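Local coordinates for xenavidin (Xenopus tropicalis, PDB 2UYW), which probably binds biotin as a tetramer, like other members of the avidin family, at the interface of chains A and B. Sequence-based numbering; all coordinates share one arbitrary frame. Chains: chain A/B, Xenavidin.

The interface of chains A and B. Residues chain A 64-66, 77-79, 95-97; chain B 64-66, 77-79, 95-97.
In A:Val77 and B:Val77 chi1 is near -65°, which sets CG1 beside the residue's own backbone N and leaves CG2 flanked by N and the carbonyl carbon. The two valines lie antiparallel alongside one another at the two-fold axis. Their CG2 methyls meet at 3.5 Å, A:Val77 CG2 to B:Val77 CG2, a snug fit. The other branch points across the partner's backbone: A:Val77 CG1 lies 3.5 Å from B:Trp78 O and also packs on CA of B:Gly64.

A:Leu97 and B:Leu97 have CG anti to the carbonyl carbon and an extended chi2 (174° in A:Leu97). The two leucines meet end to end, with A:Leu97 CG 3.7 Å from B:Leu97 CG. Each CD1 then lies against the partner's strand, as B:Leu97 CD1 does 3.5 Å from A:Met95 O. A:Thr79 turns its methyl, not its hydroxyl, to the partner. The side chains of A:Thr79 and B:Leu97 lie aslant, with A:Thr79 CG2 3.5 Å from B:Leu97 CB.

Polar contact is indirect. In A:Thr66 and B:Thr66 OG1 stands beside the backbone N, and one water bridges the pair, 2.8 Å from A:Thr66 OG1 and 2.8 Å from B:Thr66 OG1. A:Thr66 CG2 rests on the backbone of B:Gly64. The grip is therefore mainly apolar, built from branched aliphatic groups and threonine methyls.

A:Phe65, A:Trp78 and A:Trp96 point away from the partner and bury little surface in it. Within chain A, A:Trp78 is held between A:Phe65 CE1 on one face and A:Trp96 CB on the other.

The patch is formed by strands 62-68, 75-84 and 90-99 of each avidin-type beta-barrel, whose outer faces pack together in this two-fold part of the tetramer.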
loop_
_atom_site.group_PDB
_atom_site.type_symbol
_atom_site.label_atom_id
_atom_site.label_comp_id
_atom_site.label_asym_id
_atom_site.label_seq_id
_atom_site.Cartn_x
_atom_site.Cartn_y
_atom_site.Cartn_z
ATOM N N GLY A 64 2.038 15.961 0.714
ATOM C CA GLY A 64 0.966 15.082 0.244
ATOM C C GLY A 64 0.001 15.935 -0.550
ATOM O O GLY A 64 -0.092 17.160 -0.337
ATOM N N PHE A 65 -0.709 15.304 -1.481
ATOM C CA PHE A 65 -1.760 16.004 -2.201
ATOM C C PHE A 65 -2.775 15.035 -2.803
ATOM O O PHE A 65 -2.501 13.835 -2.938
ATOM C CB PHE A 65 -1.194 16.924 -3.297
ATOM C CG PHE A 65 -0.369 16.211 -4.354
ATOM C CD1 PHE A 65 -0.965 15.723 -5.512
ATOM C CD2 PHE A 65 1.013 16.091 -4.201
ATOM C CE1 PHE A 65 -0.173 15.085 -6.521
ATOM C CE2 PHE A 65 1.799 15.460 -5.173
ATOM C CZ PHE A 65 1.204 14.954 -6.339
ATOM N N THR A 66 -3.925 15.592 -3.148
ATOM C CA THR A 66 -5.023 14.848 -3.771
ATOM C C THR A 66 -5.286 15.425 -5.159
ATOM O O THR A 66 -5.378 16.685 -5.302
ATOM C CB THR A 66 -6.333 15.052 -2.936
ATOM O OG1 THR A 66 -6.134 14.609 -1.592
ATOM C CG2 THR A 66 -7.525 14.257 -3.522
ATOM N N VAL A 77 -4.363 9.992 -4.305
ATOM C CA VAL A 77 -3.536 10.763 -3.350
ATOM C C VAL A 77 -2.080 10.333 -3.461
ATOM O O VAL A 77 -1.792 9.146 -3.703
ATOM C CB VAL A 77 -4.044 10.617 -1.887
ATOM C CG1 VAL A 77 -5.477 11.239 -1.718
ATOM C CG2 VAL A 77 -4.053 9.134 -1.437
ATOM N N TRP A 78 -1.153 11.281 -3.324
ATOM C CA TRP A 78 0.287 10.968 -3.247
ATOM C C TRP A 78 0.824 11.477 -1.926
ATOM O O TRP A 78 0.385 12.530 -1.426
ATOM C CB TRP A 78 1.059 11.729 -4.332
ATOM C CG TRP A 78 0.981 11.219 -5.728
ATOM C CD1 TRP A 78 1.945 10.523 -6.409
ATOM C CD2 TRP A 78 -0.098 11.418 -6.642
ATOM N NE1 TRP A 78 1.514 10.259 -7.695
ATOM C CE2 TRP A 78 0.275 10.821 -7.868
ATOM C CE3 TRP A 78 -1.343 12.070 -6.548
ATOM C CZ2 TRP A 78 -0.561 10.845 -8.998
ATOM C CZ3 TRP A 78 -2.171 12.096 -7.663
ATOM C CH2 TRP A 78 -1.782 11.488 -8.869
ATOM N N THR A 79 1.810 10.766 -1.369
ATOM C CA THR A 79 2.603 11.387 -0.306
ATOM C C THR A 79 4.050 11.015 -0.522
ATOM O O THR A 79 4.354 9.911 -1.008
ATOM C CB THR A 79 2.086 10.981 1.123
ATOM O OG1 THR A 79 2.743 11.769 2.125
ATOM C CG2 THR A 79 2.259 9.473 1.408
ATOM N N MET A 95 4.667 7.688 -2.981
ATOM C CA MET A 95 3.784 6.540 -3.089
ATOM C C MET A 95 2.383 7.109 -3.274
ATOM O O MET A 95 2.081 8.205 -2.761
ATOM C CB MET A 95 3.834 5.680 -1.825
ATOM C CG MET A 95 5.192 5.068 -1.540
ATOM S SD MET A 95 5.573 3.747 -2.709
ATOM C CE MET A 95 4.348 2.511 -2.398
ATOM N N TRP A 96 1.515 6.371 -3.960
ATOM C CA TRP A 96 0.165 6.853 -4.277
ATOM C C TRP A 96 -0.869 5.744 -4.025
ATOM O O TRP A 96 -0.532 4.536 -4.070
ATOM C CB TRP A 96 0.059 7.384 -5.731
ATOM C CG TRP A 96 0.515 6.452 -6.866
ATOM C CD1 TRP A 96 1.708 6.500 -7.561
ATOM C CD2 TRP A 96 -0.250 5.391 -7.469
ATOM N NE1 TRP A 96 1.741 5.506 -8.525
ATOM C CE2 TRP A 96 0.555 4.826 -8.502
ATOM C CE3 TRP A 96 -1.519 4.842 -7.217
ATOM C CZ2 TRP A 96 0.127 3.744 -9.296
ATOM C CZ3 TRP A 96 -1.951 3.746 -8.018
ATOM C CH2 TRP A 96 -1.132 3.230 -9.050
ATOM N N LEU A 97 -2.082 6.176 -3.744
ATOM C CA LEU A 97 -3.293 5.324 -3.681
ATOM C C LEU A 97 -4.285 5.887 -4.692
ATOM O O LEU A 97 -4.593 7.092 -4.671
ATOM C CB LEU A 97 -3.934 5.387 -2.282
ATOM C CG LEU A 97 -3.064 4.793 -1.178
ATOM C CD1 LEU A 97 -3.749 5.069 0.139
ATOM C CD2 LEU A 97 -2.833 3.240 -1.381
ATOM N N GLY B 64 -10.575 12.078 -1.289
ATOM C CA GLY B 64 -9.192 11.953 -0.791
ATOM C C GLY B 64 -8.863 13.225 -0.033
ATOM O O GLY B 64 -9.402 14.304 -0.350
ATOM N N PHE B 65 -7.983 13.124 0.952
ATOM C CA PHE B 65 -7.511 14.337 1.653
ATOM C C PHE B 65 -6.132 14.124 2.235
ATOM O O PHE B 65 -5.702 12.985 2.434
ATOM C CB PHE B 65 -8.496 14.809 2.749
ATOM C CG PHE B 65 -8.757 13.792 3.854
ATOM C CD1 PHE B 65 -8.010 13.800 5.029
ATOM C CD2 PHE B 65 -9.821 12.886 3.730
ATOM C CE1 PHE B 65 -8.290 12.863 6.051
ATOM C CE2 PHE B 65 -10.101 11.930 4.726
ATOM C CZ PHE B 65 -9.315 11.924 5.892
ATOM N N THR B 66 -5.485 15.235 2.559
ATOM C CA THR B 66 -4.152 15.232 3.200
ATOM C C THR B 66 -4.259 15.908 4.551
ATOM O O THR B 66 -4.900 16.977 4.657
ATOM C CB THR B 66 -3.155 16.054 2.346
ATOM O OG1 THR B 66 -3.118 15.567 1.004
ATOM C CG2 THR B 66 -1.750 16.033 2.941
ATOM N N VAL B 77 -2.047 10.823 3.915
ATOM C CA VAL B 77 -3.131 10.963 2.934
ATOM C C VAL B 77 -4.095 9.794 3.107
ATOM O O VAL B 77 -3.652 8.681 3.440
ATOM C CB VAL B 77 -2.594 11.085 1.474
ATOM C CG1 VAL B 77 -1.789 12.412 1.286
ATOM C CG2 VAL B 77 -1.733 9.848 1.072
ATOM N N TRP B 78 -5.391 10.065 2.919
ATOM C CA TRP B 78 -6.417 9.024 2.874
ATOM C C TRP B 78 -7.166 9.118 1.568
ATOM O O TRP B 78 -7.391 10.223 1.043
ATOM C CB TRP B 78 -7.484 9.255 3.947
ATOM C CG TRP B 78 -7.106 8.923 5.394
ATOM C CD1 TRP B 78 -7.535 7.855 6.105
ATOM C CD2 TRP B 78 -6.341 9.732 6.281
ATOM N NE1 TRP B 78 -7.078 7.941 7.411
ATOM C CE2 TRP B 78 -6.320 9.071 7.533
ATOM C CE3 TRP B 78 -5.662 10.968 6.137
ATOM C CZ2 TRP B 78 -5.665 9.606 8.663
ATOM C CZ3 TRP B 78 -4.988 11.503 7.252
ATOM C CH2 TRP B 78 -4.991 10.807 8.503
ATOM N N THR B 79 -7.588 7.968 1.067
ATOM C CA THR B 79 -8.561 7.964 -0.024
ATOM C C THR B 79 -9.594 6.866 0.217
ATOM O O THR B 79 -9.278 5.783 0.735
ATOM C CB THR B 79 -7.909 7.926 -1.436
ATOM O OG1 THR B 79 -8.925 8.135 -2.421
ATOM C CG2 THR B 79 -7.255 6.569 -1.722
ATOM N N MET B 95 -8.274 3.863 2.726
ATOM C CA MET B 95 -6.885 3.433 2.892
ATOM C C MET B 95 -6.043 4.677 3.062
ATOM O O MET B 95 -6.368 5.748 2.507
ATOM C CB MET B 95 -6.399 2.673 1.649
ATOM C CG MET B 95 -7.162 1.338 1.421
ATOM S SD MET B 95 -6.766 0.059 2.666
ATOM C CE MET B 95 -5.045 -0.201 2.560
ATOM N N TRP B 96 -4.929 4.530 3.779
ATOM C CA TRP B 96 -4.039 5.662 4.033
ATOM C C TRP B 96 -2.570 5.321 3.815
ATOM O O TRP B 96 -2.188 4.151 3.898
ATOM C CB TRP B 96 -4.255 6.244 5.467
ATOM C CG TRP B 96 -4.147 5.231 6.640
ATOM C CD1 TRP B 96 -5.182 4.594 7.293
ATOM C CD2 TRP B 96 -2.935 4.755 7.254
ATOM N NE1 TRP B 96 -4.675 3.754 8.291
ATOM C CE2 TRP B 96 -3.310 3.859 8.299
ATOM C CE3 TRP B 96 -1.570 5.044 7.067
ATOM C CZ2 TRP B 96 -2.365 3.220 9.125
ATOM C CZ3 TRP B 96 -0.619 4.387 7.892
ATOM C CH2 TRP B 96 -1.039 3.503 8.921
ATOM N N LEU B 97 -1.780 6.372 3.534
ATOM C CA LEU B 97 -0.309 6.326 3.487
ATOM C C LEU B 97 0.183 7.397 4.459
ATOM O O LEU B 97 -0.228 8.562 4.356
ATOM C CB LEU B 97 0.225 6.664 2.071
ATOM C CG LEU B 97 -0.110 5.665 0.953
ATOM C CD1 LEU B 97 0.328 6.226 -0.434
ATOM C CD2 LEU B 97 0.483 4.252 1.221
HETATM O O HOH W 1 -5.157 16.935 -0.272
#